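Local coordinates for phospholipase C-beta (PLC-beta) (Sepia officinalis, PDB 3QR0), which belongs to the phospholipase C-beta family of multidomain proteins, combining PH, EF-hand-like, TIM-barrel and C2 modules, and holds a calcium ion, at residues A[219-222]-A[223-227]. Residues are numbered along the deposited sequence; the frame is centred on the assembly and turned at random.
Sequences FKFY and LALLE
Leu-223 N donates to Phe-219 O at 3.0 Å, one of the i to i+4 backbone bonds of the last turns of helix 215-225; Ala-224 N to Lys-220 O (2.9 Å) is the next, and the series finishes with Leu-226 N to Tyr-222 O, straight at 165°. The bond from Leu-225 N to Phe-221 O is weak, bent to 128°, and the same N-H makes a weak i to i+3 bond to Tyr-222 O, which therefore accepts from both Leu-225 N and Leu-226 N just where the helix stops: Leu-226 is the first residue to leave helical torsions. At this end Leu-226 CD1 sits over one face of the Tyr-222 ring, 4.2 Å from the centroid and offset toward the rim, a CH-pi contact; CD2 reaches on to Tyr-222 OH at 3.8 Å. The helix belongs to the EF-hand region of the phospholipase, and the phenol oxygen is hydrogen-bonded to Gln-151 and Arg-228, two bonds that hold the hydroxyl in place, while Phe-661 touches both Tyr-222 and Leu-226. One turn earlier, Leu-223 CD2 lies obliquely by the Phe-219 ring, 3.8 Å from CE2. The Phe-221 side chain runs alongside Leu-225, Phe-221 CZ reaching Leu-225 CD2 at 4.1 Å, because both set CG opposite their backbone N (chi1 166° in Phe-221); Phe-221 also packs on Ala-194 and Leu-195 of helix 185-198.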
ATOM      1  N   PHE A 219     -13.848  17.479 -19.881  1.00 30.72           N
ATOM      2  CA  PHE A 219     -14.531  16.180 -19.839  1.00 30.66           C
ATOM      3  C   PHE A 219     -15.148  15.831 -21.194  1.00 31.37           C
ATOM      4  O   PHE A 219     -15.132  14.673 -21.601  1.00 31.19           O
ATOM      5  CB  PHE A 219     -15.603  16.117 -18.748  1.00 30.39           C
ATOM      6  CG  PHE A 219     -16.205  14.746 -18.590  1.00 30.65           C
ATOM      7  CD1 PHE A 219     -15.481  13.725 -17.989  1.00 29.41           C
ATOM      8  CD2 PHE A 219     -17.479  14.467 -19.080  1.00 31.17           C
ATOM      9  CE1 PHE A 219     -16.023  12.446 -17.850  1.00 30.26           C
ATOM     10  CE2 PHE A 219     -18.031  13.183 -18.947  1.00 31.26           C
ATOM     11  CZ  PHE A 219     -17.298  12.177 -18.332  1.00 30.52           C
ATOM     12  N   LYS A 220     -15.680  16.830 -21.894  1.00 32.48           N
ATOM     13  CA  LYS A 220     -16.187  16.627 -23.257  1.00 33.46           C
ATOM     14  C   LYS A 220     -15.048  16.164 -24.192  1.00 33.37           C
ATOM     15  O   LYS A 220     -15.274  15.414 -25.137  1.00 33.51           O
ATOM     16  CB  LYS A 220     -16.852  17.909 -23.785  1.00 34.58           C
ATOM     17  CG  LYS A 220     -17.929  17.667 -24.840  1.00 36.93           C
ATOM     18  CD  LYS A 220     -18.567  18.974 -25.331  1.00 39.63           C
ATOM     19  CE  LYS A 220     -19.339  18.751 -26.629  1.00 41.72           C
ATOM     20  NZ  LYS A 220     -19.941  20.005 -27.176  1.00 43.66           N
ATOM     21  N   PHE A 221     -13.821  16.604 -23.910  1.00 32.85           N
ATOM     22  CA  PHE A 221     -12.635  16.117 -24.624  1.00 32.60           C
ATOM     23  C   PHE A 221     -12.411  14.622 -24.360  1.00 31.96           C
ATOM     24  O   PHE A 221     -12.136  13.868 -25.290  1.00 32.00           O
ATOM     25  CB  PHE A 221     -11.406  16.959 -24.246  1.00 32.45           C
ATOM     26  CG  PHE A 221     -10.084  16.356 -24.652  1.00 32.35           C
ATOM     27  CD1 PHE A 221      -9.787  16.121 -25.984  1.00 33.06           C
ATOM     28  CD2 PHE A 221      -9.117  16.073 -23.696  1.00 31.28           C
ATOM     29  CE1 PHE A 221      -8.557  15.585 -26.355  1.00 33.23           C
ATOM     30  CE2 PHE A 221      -7.889  15.539 -24.058  1.00 31.83           C
ATOM     31  CZ  PHE A 221      -7.609  15.294 -25.389  1.00 33.13           C
ATOM     32  N   TYR A 222     -12.544  14.203 -23.101  1.00 31.15           N
ATOM     33  CA  TYR A 222     -12.509  12.777 -22.743  1.00 30.95           C
ATOM     34  C   TYR A 222     -13.538  11.987 -23.559  1.00 31.55           C
ATOM     35  O   TYR A 222     -13.214  10.944 -24.122  1.00 31.12           O
ATOM     36  CB  TYR A 222     -12.777  12.573 -21.240  1.00 30.25           C
ATOM     37  CG  TYR A 222     -12.733  11.123 -20.784  1.00 29.86           C
ATOM     38  CD1 TYR A 222     -11.598  10.598 -20.182  1.00 29.49           C
ATOM     39  CD2 TYR A 222     -13.836  10.283 -20.944  1.00 30.06           C
ATOM     40  CE1 TYR A 222     -11.553   9.271 -19.762  1.00 29.18           C
ATOM     41  CE2 TYR A 222     -13.801   8.956 -20.531  1.00 29.53           C
ATOM     42  CZ  TYR A 222     -12.655   8.455 -19.940  1.00 29.41           C
ATOM     43  OH  TYR A 222     -12.604   7.145 -19.529  1.00 28.23           O
ATOM     44  N   LEU A 223     -14.768  12.498 -23.616  1.00 32.35           N
ATOM     45  CA  LEU A 223     -15.843  11.850 -24.376  1.00 33.47           C
ATOM     46  C   LEU A 223     -15.493  11.736 -25.860  1.00 34.51           C
ATOM     47  O   LEU A 223     -15.776  10.718 -26.490  1.00 35.04           O
ATOM     48  CB  LEU A 223     -17.165  12.610 -24.215  1.00 33.91           C
ATOM     49  CG  LEU A 223     -17.763  12.704 -22.809  1.00 33.74           C
ATOM     50  CD1 LEU A 223     -19.057  13.527 -22.829  1.00 33.84           C
ATOM     51  CD2 LEU A 223     -18.013  11.319 -22.242  1.00 33.19           C
ATOM     52  N   ALA A 224     -14.878  12.785 -26.404  1.00 35.15           N
ATOM     53  CA  ALA A 224     -14.438  12.804 -27.801  1.00 36.14           C
ATOM     54  C   ALA A 224     -13.221  11.915 -28.073  1.00 36.10           C
ATOM     55  O   ALA A 224     -13.039  11.453 -29.201  1.00 36.56           O
ATOM     56  CB  ALA A 224     -14.133  14.234 -28.235  1.00 36.61           C
ATOM     57  N   LEU A 225     -12.385  11.694 -27.059  1.00 35.40           N
ATOM     58  CA  LEU A 225     -11.131  10.962 -27.242  1.00 35.59           C
ATOM     59  C   LEU A 225     -11.312   9.454 -27.182  1.00 35.77           C
ATOM     60  O   LEU A 225     -10.971   8.746 -28.129  1.00 36.11           O
ATOM     61  CB  LEU A 225     -10.090  11.383 -26.198  1.00 34.92           C
ATOM     62  CG  LEU A 225      -8.726  10.684 -26.310  1.00 34.66           C
ATOM     63  CD1 LEU A 225      -8.134  10.886 -27.702  1.00 35.05           C
ATOM     64  CD2 LEU A 225      -7.768  11.185 -25.239  1.00 33.75           C
ATOM     65  N   LEU A 226     -11.823   8.957 -26.059  1.00 35.72           N
ATOM     66  CA  LEU A 226     -11.942   7.515 -25.865  1.00 36.12           C
ATOM     67  C   LEU A 226     -13.241   7.001 -26.461  1.00 37.11           C
ATOM     68  O   LEU A 226     -14.265   7.680 -26.414  1.00 37.67           O
ATOM     69  CB  LEU A 226     -11.853   7.128 -24.384  1.00 35.15           C
ATOM     70  CG  LEU A 226     -10.456   7.261 -23.777  1.00 35.07           C
ATOM     71  CD1 LEU A 226     -10.152   8.714 -23.500  1.00 35.98           C
ATOM     72  CD2 LEU A 226     -10.311   6.430 -22.514  1.00 34.55           C
ATOM     73  N   GLU A 227     -13.172   5.803 -27.038  1.00 37.86           N
ATOM     74  CA  GLU A 227     -14.351   5.078 -27.497  1.00 38.63           C
ATOM     75  C   GLU A 227     -14.745   4.085 -26.406  1.00 37.52           C
ATOM     76  O   GLU A 227     -14.294   2.935 -26.392  1.00 37.64           O
ATOM     77  CB  GLU A 227     -14.069   4.362 -28.825  1.00 39.72           C
ATOM     78  CG  GLU A 227     -14.163   5.286 -30.038  1.00 42.41           C
ATOM     79  CD  GLU A 227     -13.535   4.707 -31.304  1.00 45.84           C
ATOM     80  OE1 GLU A 227     -12.770   3.716 -31.215  1.00 47.61           O
ATOM     81  OE2 GLU A 227     -13.804   5.256 -32.395  1.00 47.90           O
TER